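Local coordinates for putative SAM-dependent O-methyltranferase (Podospora anserina, PDB 4YMG), which binds S-adenosylmethionine and probably transfers its methyl group to an oxygen of an acceptor substrate, as in cation-dependent O-methyltransferases, at residues B[46-51]-B[76-81]; B[63-68]-B[87-92]; B[95-100]-B[121-126]; B[148-153]-B[202-207]. One frame throughout, in Å; residues are numbered along the deposited sequence.

Contact 1 of 4, residues B[46-51]-B[76-81]. With SAM (S-adenosylmethionine), chain H; PO4 (phosphate ion), chain I.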
# COMPACT_ATOMS: atom_id res chain seq x y z
N ASP B 46 -6.26 10.76 -20.01
CA ASP B 46 -6.31 9.45 -19.36
C ASP B 46 -4.92 9.13 -18.75
O ASP B 46 -4.50 7.97 -18.73
CB ASP B 46 -6.79 8.39 -20.38
CG ASP B 46 -7.06 7.01 -19.78
OD1 ASP B 46 -7.52 6.93 -18.62
OD2 ASP B 46 -6.81 6.01 -20.49
N LYS B 47 -4.23 10.16 -18.24
CA LYS B 47 -2.83 10.00 -17.82
C LYS B 47 -2.48 10.45 -16.39
O LYS B 47 -1.64 9.85 -15.74
CB LYS B 47 -1.90 10.74 -18.78
CG LYS B 47 -1.68 10.04 -20.10
CD LYS B 47 -0.59 10.69 -20.93
CE LYS B 47 -0.62 10.16 -22.35
NZ LYS B 47 0.61 10.52 -23.12
N MET B 48 -3.09 11.53 -15.91
CA MET B 48 -2.66 12.04 -14.61
C MET B 48 -3.23 11.18 -13.47
O MET B 48 -4.27 10.53 -13.62
CB MET B 48 -3.05 13.51 -14.44
CG MET B 48 -2.20 14.26 -13.43
SD MET B 48 -2.73 15.95 -13.12
CE MET B 48 -4.44 15.80 -13.58
N SER B 49 -2.51 11.14 -12.34
CA SER B 49 -2.95 10.39 -11.17
C SER B 49 -4.16 11.04 -10.51
O SER B 49 -4.45 12.21 -10.77
CB SER B 49 -1.80 10.26 -10.16
OG SER B 49 -0.67 9.65 -10.74
N SER B 50 -4.86 10.30 -9.66
CA SER B 50 -6.02 10.85 -8.95
C SER B 50 -5.60 11.73 -7.78
O SER B 50 -4.42 11.76 -7.41
CB SER B 50 -6.93 9.73 -8.44
OG SER B 50 -6.29 8.97 -7.42
N ARG B 51 -6.56 12.45 -7.19
CA ARG B 51 -6.30 13.26 -6.00
C ARG B 51 -5.87 12.38 -4.82
O ARG B 51 -4.91 12.68 -4.11
CB ARG B 51 -7.52 14.10 -5.63
CG ARG B 51 -7.60 15.41 -6.43
CD ARG B 51 -8.73 16.33 -5.96
NE ARG B 51 -8.57 16.76 -4.57
CZ ARG B 51 -9.21 17.79 -4.02
NH1 ARG B 51 -10.06 18.51 -4.75
NH2 ARG B 51 -9.00 18.11 -2.75
N SER B 76 2.66 16.59 -16.40
CA SER B 76 2.49 18.02 -16.11
C SER B 76 3.17 18.42 -14.81
O SER B 76 3.15 19.59 -14.43
CB SER B 76 1.01 18.40 -16.04
OG SER B 76 0.41 17.94 -14.84
N GLY B 77 3.75 17.44 -14.12
CA GLY B 77 4.52 17.71 -12.92
C GLY B 77 3.74 17.48 -11.64
O GLY B 77 4.22 17.81 -10.55
N TYR B 78 2.55 16.92 -11.77
CA TYR B 78 1.67 16.70 -10.62
C TYR B 78 2.31 15.82 -9.54
O TYR B 78 2.35 16.20 -8.37
CB TYR B 78 0.35 16.06 -11.07
CG TYR B 78 -0.55 15.63 -9.93
CD1 TYR B 78 -1.20 16.56 -9.13
CD2 TYR B 78 -0.78 14.29 -9.68
CE1 TYR B 78 -2.04 16.17 -8.09
CE2 TYR B 78 -1.62 13.88 -8.64
CZ TYR B 78 -2.25 14.83 -7.86
OH TYR B 78 -3.07 14.42 -6.83
N SER B 79 2.80 14.65 -9.92
CA SER B 79 3.40 13.75 -8.93
C SER B 79 4.71 14.33 -8.41
O SER B 79 5.02 14.20 -7.23
CB SER B 79 3.61 12.33 -9.52
OG SER B 79 4.37 12.36 -10.72
N ALA B 80 5.47 15.00 -9.29
CA ALA B 80 6.69 15.68 -8.85
C ALA B 80 6.40 16.69 -7.73
O ALA B 80 7.14 16.78 -6.76
CB ALA B 80 7.36 16.38 -10.03
N LEU B 81 5.32 17.45 -7.88
CA LEU B 81 4.94 18.42 -6.87
C LEU B 81 4.50 17.72 -5.57
O LEU B 81 4.76 18.22 -4.46
CB LEU B 81 3.82 19.32 -7.40
CG LEU B 81 4.23 20.31 -8.50
CD1 LEU B 81 2.99 21.01 -9.08
CD2 LEU B 81 5.22 21.33 -7.96
N SAM H . 3.62 10.85 -13.08
CA SAM H . 2.53 11.67 -13.63
C SAM H . 1.42 11.96 -12.62
O SAM H . 1.29 11.28 -11.59
OXT SAM H . 0.63 12.88 -12.84
CB SAM H . 1.89 11.07 -14.87
CG SAM H . 2.79 10.24 -15.79
SD SAM H . 2.02 9.96 -17.40
CE SAM H . 0.99 8.52 -17.01
C5' SAM H . 3.35 9.18 -18.36
C4' SAM H . 4.37 10.20 -18.83
O4' SAM H . 5.52 9.54 -19.32
C3' SAM H . 3.82 11.04 -19.99
O3' SAM H . 3.96 12.40 -19.67
C2' SAM H . 4.68 10.67 -21.19
O2' SAM H . 4.95 11.77 -22.03
C1' SAM H . 5.95 10.15 -20.52
N9 SAM H . 6.69 9.18 -21.33
C8 SAM H . 6.20 8.13 -22.09
N7 SAM H . 7.25 7.49 -22.66
C5 SAM H . 8.40 8.10 -22.26
C6 SAM H . 9.74 7.88 -22.53
N6 SAM H . 10.12 6.88 -23.33
N1 SAM H . 10.70 8.70 -21.96
C2 SAM H . 10.33 9.74 -21.15
N3 SAM H . 8.99 9.97 -20.87
C4 SAM H . 8.05 9.15 -21.42
P PO4 I . 2.09 7.24 -22.07
O1 PO4 I . 1.71 7.29 -20.61
O2 PO4 I . 2.99 6.05 -22.33
O3 PO4 I . 0.84 7.14 -22.91
O4 PO4 I . 2.85 8.48 -22.48
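Met48 sets its thioether obliquely against the ring of Tyr78, the two side chains crossing at about a right angle. SD reaches Tyr78 CB at 3.7 Å and stands 4.5 Å from the ring centroid, 35° off the normal, a Met-aromatic contact. With CG anti to its backbone N (chi1 172°), the tyrosine sends its ring along the 46-51 backbone, and its hydroxyl donates to Ser50 O over 3.0 Å from above the carbonyl plane. Trp35 of helix 29-41 meets the same ring and also takes Ser49 O as acceptor through its indole NE1. Together the loop before helix 51-64 and the start of helix 78-86 clasp the methionine end of S-adenosylmethionine in this Rossmann-like class I methyltransferase fold. Ser49 OG donates to the cofactor carboxylate O at 2.7 Å, while the amino N of the cofactor donates to Ser79 OG at 2.9 Å; Glu71 is a second partner of Ser79 OG. The other carboxylate oxygen, OXT, lies at the edge of the Tyr78 ring, near its plane, and 3.2 Å from Met48 CG. Lys47 O comes within 3.2 Å of the cofactor methyl carbon CE.

Contact 2 of 4, residues B[63-68]-B[87-92]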
# COMPACT_ATOMS: atom_id res chain seq x y z
N ASP B 63 6.33 9.78 5.32
CA ASP B 63 6.62 8.59 6.11
C ASP B 63 8.06 8.12 5.93
O ASP B 63 8.80 8.02 6.91
CB ASP B 63 5.63 7.48 5.72
CG ASP B 63 5.89 6.16 6.43
OD1 ASP B 63 6.44 6.14 7.56
OD2 ASP B 63 5.51 5.12 5.86
N ARG B 64 8.46 7.86 4.69
CA ARG B 64 9.75 7.24 4.39
C ARG B 64 10.95 8.18 4.49
O ARG B 64 12.08 7.73 4.64
CB ARG B 64 9.72 6.63 2.99
CG ARG B 64 8.67 5.55 2.82
CD ARG B 64 8.81 4.88 1.48
NE ARG B 64 10.04 4.10 1.40
CZ ARG B 64 10.12 2.79 1.62
NH1 ARG B 64 9.02 2.09 1.94
NH2 ARG B 64 11.29 2.18 1.52
N LYS B 65 10.68 9.48 4.39
CA LYS B 65 11.71 10.52 4.35
C LYS B 65 12.90 10.17 3.43
O LYS B 65 14.05 10.10 3.88
CB LYS B 65 12.17 10.83 5.78
CG LYS B 65 10.95 11.24 6.64
CD LYS B 65 11.30 11.84 7.97
CE LYS B 65 10.03 12.24 8.72
NZ LYS B 65 9.10 13.12 7.92
N PRO B 66 12.63 9.97 2.13
CA PRO B 66 13.74 9.68 1.22
C PRO B 66 14.65 10.89 1.08
O PRO B 66 14.20 12.03 1.20
CB PRO B 66 13.04 9.35 -0.11
CG PRO B 66 11.75 10.10 -0.03
CD PRO B 66 11.35 10.13 1.42
N LYS B 67 15.93 10.63 0.85
CA LYS B 67 16.92 11.69 0.66
C LYS B 67 16.92 12.16 -0.79
O LYS B 67 17.17 13.32 -1.07
CB LYS B 67 18.31 11.19 1.06
CG LYS B 67 19.44 12.13 0.73
CD LYS B 67 20.66 11.84 1.60
CE LYS B 67 20.54 12.52 2.96
NZ LYS B 67 20.29 13.98 2.83
N ARG B 68 16.64 11.24 -1.70
CA ARG B 68 16.57 11.55 -3.13
C ARG B 68 15.43 10.78 -3.75
O ARG B 68 15.23 9.60 -3.45
CB ARG B 68 17.87 11.19 -3.86
CG ARG B 68 19.03 12.12 -3.65
CD ARG B 68 20.23 11.70 -4.52
NE ARG B 68 20.20 12.25 -5.88
CZ ARG B 68 20.67 11.62 -6.95
NH1 ARG B 68 21.19 10.40 -6.84
NH2 ARG B 68 20.61 12.19 -8.14
N THR B 87 8.45 16.14 1.08
CA THR B 87 9.86 16.15 1.44
C THR B 87 10.39 17.54 1.80
O THR B 87 11.59 17.80 1.71
CB THR B 87 10.74 15.56 0.30
OG1 THR B 87 10.53 16.31 -0.91
CG2 THR B 87 10.40 14.10 0.05
N ARG B 88 9.49 18.44 2.21
CA ARG B 88 9.92 19.76 2.65
C ARG B 88 10.88 19.70 3.84
O ARG B 88 11.74 20.56 4.00
CB ARG B 88 8.71 20.62 3.00
CG ARG B 88 7.93 21.10 1.80
CD ARG B 88 6.74 21.93 2.24
NE ARG B 88 5.88 22.31 1.13
CZ ARG B 88 6.02 23.42 0.41
NH1 ARG B 88 7.01 24.27 0.68
NH2 ARG B 88 5.18 23.69 -0.58
N ASP B 89 10.74 18.67 4.67
CA ASP B 89 11.57 18.57 5.87
C ASP B 89 12.99 18.10 5.53
O ASP B 89 13.95 18.53 6.16
CB ASP B 89 10.92 17.63 6.90
CG ASP B 89 10.70 16.21 6.38
OD1 ASP B 89 10.54 16.02 5.15
OD2 ASP B 89 10.66 15.29 7.22
N THR B 90 13.13 17.24 4.54
CA THR B 90 14.45 16.75 4.18
C THR B 90 15.07 17.56 3.04
O THR B 90 16.27 17.44 2.77
CB THR B 90 14.41 15.28 3.76
OG1 THR B 90 13.50 15.14 2.66
CG2 THR B 90 13.94 14.41 4.93
N LYS B 91 14.25 18.38 2.38
CA LYS B 91 14.61 19.05 1.13
C LYS B 91 15.29 18.08 0.16
O LYS B 91 16.35 18.37 -0.41
CB LYS B 91 15.49 20.27 1.41
CG LYS B 91 14.71 21.38 2.12
CD LYS B 91 15.52 22.66 2.29
CE LYS B 91 15.28 23.27 3.67
NZ LYS B 91 15.32 22.25 4.76
N ALA B 92 14.65 16.93 -0.02
CA ALA B 92 15.10 15.92 -0.96
C ALA B 92 15.21 16.48 -2.38
O ALA B 92 14.38 17.28 -2.81
CB ALA B 92 14.14 14.71 -0.95
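This is a loop-to-loop contact at the subunit interface, where a salt bridge flanks a small apolar and backbone packing between the exit of helix 51-64 and the turn leading into strand 93-98. Lys65 NZ meets Asp89 OD2 at 2.8 Å, on the syn side of the carboxylate and 28° out of its plane. The extended part of the lysine carries CD and CE alongside OD2, and the bend at its last torsion (chi4 -53°) turns the ammonium onto it. Asp235 of the second subunit is another salt-bridge partner of this ammonium, and Arg62 O accepts from it too, so the charge is shared among several acceptors. Behind the bridge, Lys65 CB rests on Thr90 CG2 at 4.1 Å, and Pro66 CG faces Thr87 CG2 at 4.2 Å. The methyl of Ala92 is set against two carbonyls, 3.3 Å from Lys67 O and 3.4 Å from Pro66 O. Arg68, at the start of strand 68-72, pairs with Glu93 just past Ala92. The contact thus sits where strands 68-72 and 93-98 begin side by side, between the ends of helices 51-64 and 78-86, with Pro66 also resting on strand 138-143.

Contact 3 of 4, residues B[95-100]-B[121-126]. With SAM (S-adenosylmethionine), chain H.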
# COMPACT_ATOMS: atom_id res chain seq x y z
N VAL B 95 14.29 14.17 -8.99
CA VAL B 95 14.66 14.09 -10.39
C VAL B 95 13.49 13.53 -11.18
O VAL B 95 12.95 12.47 -10.85
CB VAL B 95 15.90 13.20 -10.59
CG1 VAL B 95 16.24 13.09 -12.06
CG2 VAL B 95 17.09 13.76 -9.78
N THR B 96 13.07 14.22 -12.23
CA THR B 96 11.95 13.70 -12.98
C THR B 96 12.22 13.72 -14.49
O THR B 96 12.74 14.70 -15.04
CB THR B 96 10.64 14.47 -12.62
OG1 THR B 96 9.53 13.92 -13.34
CG2 THR B 96 10.78 15.97 -12.88
N LEU B 97 11.88 12.61 -15.15
CA LEU B 97 12.20 12.42 -16.56
C LEU B 97 10.97 12.54 -17.45
O LEU B 97 9.90 12.06 -17.08
CB LEU B 97 12.84 11.04 -16.80
CG LEU B 97 13.95 10.55 -15.86
CD1 LEU B 97 14.59 9.29 -16.44
CD2 LEU B 97 14.99 11.62 -15.62
N GLU B 98 11.12 13.16 -18.62
CA GLU B 98 10.00 13.37 -19.54
C GLU B 98 10.51 13.59 -20.98
O GLU B 98 11.55 14.22 -21.16
CB GLU B 98 9.17 14.57 -19.08
CG GLU B 98 8.05 14.95 -20.02
CD GLU B 98 7.08 13.82 -20.22
OE1 GLU B 98 6.61 13.28 -19.19
OE2 GLU B 98 6.80 13.47 -21.39
N TYR B 99 9.77 13.12 -21.94
CA TYR B 99 10.24 13.25 -23.32
C TYR B 99 9.40 14.13 -24.21
O TYR B 99 9.80 14.61 -25.22
CB TYR B 99 10.51 11.91 -23.95
CG TYR B 99 9.36 11.16 -24.47
CD1 TYR B 99 9.48 10.38 -25.59
CD2 TYR B 99 8.14 11.17 -23.83
CE1 TYR B 99 8.45 9.66 -26.07
CE2 TYR B 99 7.08 10.46 -24.33
CZ TYR B 99 7.25 9.70 -25.45
OH TYR B 99 6.25 8.96 -25.99
N SER B 100 8.19 14.33 -23.79
CA SER B 100 7.25 15.12 -24.58
C SER B 100 7.54 16.61 -24.48
O SER B 100 7.52 17.17 -23.39
CB SER B 100 5.82 14.84 -24.15
OG SER B 100 4.96 15.83 -24.68
N LYS B 121 14.44 18.77 -10.45
CA LYS B 121 15.22 18.83 -11.66
C LYS B 121 14.55 18.01 -12.76
O LYS B 121 14.40 16.80 -12.65
CB LYS B 121 16.65 18.35 -11.40
CG LYS B 121 17.54 19.43 -10.77
CD LYS B 121 18.09 19.02 -9.40
CE LYS B 121 18.84 20.17 -8.71
NZ LYS B 121 17.94 21.12 -7.99
N LEU B 122 14.13 18.70 -13.81
CA LEU B 122 13.48 18.07 -14.94
C LEU B 122 14.50 17.68 -15.99
O LEU B 122 15.18 18.53 -16.56
CB LEU B 122 12.43 19.01 -15.53
CG LEU B 122 11.66 18.55 -16.76
CD1 LEU B 122 10.87 17.29 -16.46
CD2 LEU B 122 10.73 19.67 -17.24
N ILE B 123 14.61 16.38 -16.26
CA ILE B 123 15.56 15.93 -17.26
C ILE B 123 14.83 15.55 -18.53
O ILE B 123 14.00 14.64 -18.55
CB ILE B 123 16.38 14.76 -16.73
CG1 ILE B 123 17.08 15.21 -15.44
CG2 ILE B 123 17.38 14.28 -17.80
CD1 ILE B 123 18.06 14.22 -14.91
N GLU B 124 15.15 16.25 -19.61
CA GLU B 124 14.40 16.12 -20.85
C GLU B 124 14.96 15.03 -21.76
O GLU B 124 16.17 14.89 -21.90
CB GLU B 124 14.38 17.46 -21.60
CG GLU B 124 13.96 18.62 -20.71
CD GLU B 124 13.94 19.94 -21.46
OE1 GLU B 124 13.83 20.99 -20.79
OE2 GLU B 124 14.02 19.92 -22.71
N GLY B 125 14.06 14.27 -22.38
CA GLY B 125 14.46 13.29 -23.37
C GLY B 125 13.86 11.93 -23.09
O GLY B 125 13.26 11.72 -22.04
N PRO B 126 14.00 11.01 -24.05
CA PRO B 126 13.54 9.63 -23.88
C PRO B 126 14.24 8.98 -22.70
O PRO B 126 15.48 8.90 -22.68
CB PRO B 126 13.93 8.96 -25.20
CG PRO B 126 14.13 10.07 -26.16
CD PRO B 126 14.63 11.22 -25.36
N SAM H . 3.62 10.85 -13.08
CA SAM H . 2.53 11.67 -13.63
C SAM H . 1.42 11.96 -12.62
O SAM H . 1.29 11.28 -11.59
OXT SAM H . 0.63 12.88 -12.84
CB SAM H . 1.89 11.07 -14.87
CG SAM H . 2.79 10.24 -15.79
SD SAM H . 2.02 9.96 -17.40
CE SAM H . 0.99 8.52 -17.01
C5' SAM H . 3.35 9.18 -18.36
C4' SAM H . 4.37 10.20 -18.83
O4' SAM H . 5.52 9.54 -19.32
C3' SAM H . 3.82 11.04 -19.99
O3' SAM H . 3.96 12.40 -19.67
C2' SAM H . 4.68 10.67 -21.19
O2' SAM H . 4.95 11.77 -22.03
C1' SAM H . 5.95 10.15 -20.52
N9 SAM H . 6.69 9.18 -21.33
C8 SAM H . 6.20 8.13 -22.09
N7 SAM H . 7.25 7.49 -22.66
C5 SAM H . 8.40 8.10 -22.26
C6 SAM H . 9.74 7.88 -22.53
N6 SAM H . 10.12 6.88 -23.33
N1 SAM H . 10.70 8.70 -21.96
C2 SAM H . 10.33 9.74 -21.15
N3 SAM H . 8.99 9.97 -20.87
C4 SAM H . 8.05 9.15 -21.42
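Ile123 packs against both Val95 and Leu97 on one face of the sheet, where strands 93-98 and 120-124 pair. Leu97 lies side by side with it, pointing the same way, and brings CD2 to 3.6 Å from Ile123 CB. Val95 crosses it obliquely, CG1 touching the end of the isoleucine chain at CD1, also 3.6 Å away. On the other face Thr96 CG2 meets Leu122 CD1, and the same leucine methyl lies 4.1 Å from Glu98 CB; Ile104 of helix 101-114 packs on Leu122 there. The parallel backbone ladder between the two faces includes bonds from Thr96 N to Lys121 O and from Ile123 N to Thr96 O, and it closes with Gly125 N donating to Glu98 O.

At the end of the ladder the Glu98 side chain bends at chi2 (59°), which turns its carboxylate off the strand to the ribose. OE1 accepts from the cofactor O3' at 2.8 Å and OE2 from O2' at 2.6 Å. Ser100 N donates to the anti lone pair of OE2 and Tyr75 N to OE1, so backbone groups hold the carboxylate in place. The adjoining Tyr99 lays one ring face over the adenine, whose C5 stands 3.4 Å from the ring plane and offset toward its rim, while Tyr99 CB leans on Gly125 O at 3.4 Å. An acidic residue ending the second strand and gripping both ribose hydroxyls is a hallmark of the Rossmann-like class I methyltransferases, here within the beta-alpha-beta unit of strand 93-98, helix 101-114 and strand 120-124.

Contact 4 of 4, residues B[148-153]-B[202-207]. With SAM (S-adenosylmethionine), chain H.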
# COMPACT_ATOMS: atom_id res chain seq x y z
N ASP B 148 5.44 -0.14 -21.80
CA ASP B 148 6.29 -1.09 -22.52
C ASP B 148 7.76 -0.94 -22.15
O ASP B 148 8.59 -1.76 -22.54
CB ASP B 148 6.12 -0.93 -24.03
CG ASP B 148 6.66 0.39 -24.55
OD1 ASP B 148 6.73 1.37 -23.77
OD2 ASP B 148 7.00 0.46 -25.75
N GLY B 149 8.09 0.12 -21.41
CA GLY B 149 9.47 0.38 -21.03
C GLY B 149 9.84 0.03 -19.60
O GLY B 149 11.02 0.12 -19.23
N TYR B 150 8.86 -0.39 -18.79
CA TYR B 150 9.12 -0.64 -17.37
C TYR B 150 10.25 -1.64 -17.13
O TYR B 150 11.10 -1.40 -16.29
CB TYR B 150 7.87 -1.14 -16.64
CG TYR B 150 6.85 -0.07 -16.27
CD1 TYR B 150 6.76 1.12 -16.99
CD2 TYR B 150 5.98 -0.26 -15.21
CE1 TYR B 150 5.80 2.11 -16.63
CE2 TYR B 150 5.03 0.69 -14.86
CZ TYR B 150 4.95 1.87 -15.56
OH TYR B 150 3.99 2.81 -15.18
N ALA B 151 10.22 -2.76 -17.84
CA ALA B 151 11.25 -3.80 -17.66
C ALA B 151 12.64 -3.24 -17.91
O ALA B 151 13.58 -3.50 -17.14
CB ALA B 151 10.98 -4.99 -18.56
N GLY B 152 12.78 -2.46 -18.98
CA GLY B 152 14.06 -1.86 -19.31
C GLY B 152 14.50 -0.86 -18.26
O GLY B 152 15.68 -0.80 -17.90
N TYR B 153 13.55 -0.08 -17.74
CA TYR B 153 13.88 0.92 -16.73
C TYR B 153 14.32 0.26 -15.43
O TYR B 153 15.33 0.65 -14.86
CB TYR B 153 12.69 1.85 -16.45
CG TYR B 153 12.24 2.66 -17.65
CD1 TYR B 153 13.16 3.17 -18.56
CD2 TYR B 153 10.88 2.91 -17.88
CE1 TYR B 153 12.76 3.91 -19.66
CE2 TYR B 153 10.47 3.65 -19.00
CZ TYR B 153 11.41 4.15 -19.88
OH TYR B 153 11.04 4.88 -20.99
N GLN B 202 -0.00 -6.52 -21.97
CA GLN B 202 0.88 -7.58 -22.47
C GLN B 202 2.33 -7.31 -22.06
O GLN B 202 3.04 -8.22 -21.63
CB GLN B 202 0.76 -7.70 -23.99
CG GLN B 202 -0.64 -8.06 -24.45
CD GLN B 202 -0.74 -8.19 -25.96
OE1 GLN B 202 0.16 -7.79 -26.69
NE2 GLN B 202 -1.84 -8.77 -26.43
N ALA B 203 2.76 -6.06 -22.20
CA ALA B 203 4.08 -5.68 -21.74
C ALA B 203 4.22 -5.82 -20.22
O ALA B 203 5.25 -6.30 -19.73
CB ALA B 203 4.40 -4.24 -22.17
N LEU B 204 3.19 -5.44 -19.48
CA LEU B 204 3.29 -5.43 -18.02
C LEU B 204 3.22 -6.83 -17.44
O LEU B 204 3.74 -7.08 -16.35
CB LEU B 204 2.20 -4.53 -17.42
CG LEU B 204 2.39 -3.03 -17.71
CD1 LEU B 204 1.10 -2.25 -17.50
CD2 LEU B 204 3.51 -2.41 -16.87
N ASP B 205 2.57 -7.74 -18.15
CA ASP B 205 2.52 -9.14 -17.73
C ASP B 205 3.93 -9.75 -17.86
O ASP B 205 4.39 -10.44 -16.95
CB ASP B 205 1.49 -9.91 -18.57
CG ASP B 205 1.25 -11.33 -18.06
OD1 ASP B 205 1.49 -11.63 -16.87
OD2 ASP B 205 0.79 -12.15 -18.88
N LYS B 206 4.59 -9.47 -18.98
CA LYS B 206 6.00 -9.87 -19.20
C LYS B 206 6.92 -9.25 -18.15
O LYS B 206 7.83 -9.91 -17.63
CB LYS B 206 6.50 -9.45 -20.59
CG LYS B 206 6.04 -10.30 -21.76
CD LYS B 206 5.91 -9.44 -23.02
CE LYS B 206 5.28 -10.20 -24.20
NZ LYS B 206 4.89 -9.32 -25.34
N PHE B 207 6.70 -7.97 -17.87
CA PHE B 207 7.40 -7.24 -16.81
C PHE B 207 7.25 -7.94 -15.47
O PHE B 207 8.24 -8.17 -14.77
CB PHE B 207 6.85 -5.81 -16.71
CG PHE B 207 7.36 -5.03 -15.52
CD1 PHE B 207 8.71 -4.74 -15.39
CD2 PHE B 207 6.48 -4.55 -14.55
CE1 PHE B 207 9.18 -4.00 -14.31
CE2 PHE B 207 6.95 -3.80 -13.46
CZ PHE B 207 8.30 -3.53 -13.34
N SAM H . 3.62 10.85 -13.08
CA SAM H . 2.53 11.67 -13.63
C SAM H . 1.42 11.96 -12.62
O SAM H . 1.29 11.28 -11.59
OXT SAM H . 0.63 12.88 -12.84
CB SAM H . 1.89 11.07 -14.87
CG SAM H . 2.79 10.24 -15.79
SD SAM H . 2.02 9.96 -17.40
CE SAM H . 0.99 8.52 -17.01
C5' SAM H . 3.35 9.18 -18.36
C4' SAM H . 4.37 10.20 -18.83
O4' SAM H . 5.52 9.54 -19.32
C3' SAM H . 3.82 11.04 -19.99
O3' SAM H . 3.96 12.40 -19.67
C2' SAM H . 4.68 10.67 -21.19
O2' SAM H . 4.95 11.77 -22.03
C1' SAM H . 5.95 10.15 -20.52
N9 SAM H . 6.69 9.18 -21.33
C8 SAM H . 6.20 8.13 -22.09
N7 SAM H . 7.25 7.49 -22.66
C5 SAM H . 8.40 8.10 -22.26
C6 SAM H . 9.74 7.88 -22.53
N6 SAM H . 10.12 6.88 -23.33
N1 SAM H . 10.70 8.70 -21.96
C2 SAM H . 10.33 9.74 -21.15
N3 SAM H . 8.99 9.97 -20.87
C4 SAM H . 8.05 9.15 -21.42
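Tyr150 OH is gripped by two groups, the carbonyl O of Asp172 and the ammonium of Lys147, and these anchor the far end of a ring whose near end packs on helix 194-211. Tyr150 CB sits over the centre of the Phe207 ring, 3.8 Å from its centroid and 8° off the normal, a CH-pi contact. The tyrosine ring beyond it turns its edge to the same phenylalanine in a T-shaped pair, planes at 87° and centroids 5.7 Å apart. Swung opposite the backbone N (chi1 172°), the Phe207 ring reaches the first turn of helix 150-159, where its CD1 lies 3.5 Å from Ala151 N and 3.9 Å from Ala151 CB. Two neighbouring helices of the Rossmann-like fold are joined in this way, and both aromatic residues also touch Cys171 of strand 167-171 in the central sheet. Leu204 approaches the Tyr150 ring obliquely, its CD2 3.7 Å from CD2 of the tyrosine. Just before helix 150-159, Ala203 CB packs on Asp148 CA at 3.7 Å, while the Asp148 carboxylate bonds Asn146, a residue of the S-adenosylmethionine site. Tyr153 OH, 3.2 Å from the adenine N6, is hydrogen-bonded to Asn146.

In the fold
From the N terminus, contact 1 joins 46-51 to the start of helix 78-86, closing a loop that holds helix 51-64 and strand 68-72. Contact 2 opens within this loop, at the end of helix 51-64, and closes beyond it at 87-92, so the two cross and bracket helix 78-86 from both ends. Contact 3 follows in series, joining the strands on either side of helix 101-114; it touches contact 2 where Arg68 packs on Val95. Contact 4 closes the longest loop, bringing helices 150-159 and 194-211 together on the other side of the chain's centre from contacts 1 and 2. Contacts 1, 3 and 4 converge on S-adenosylmethionine, whereas contact 2 lies at the far ends of the strands.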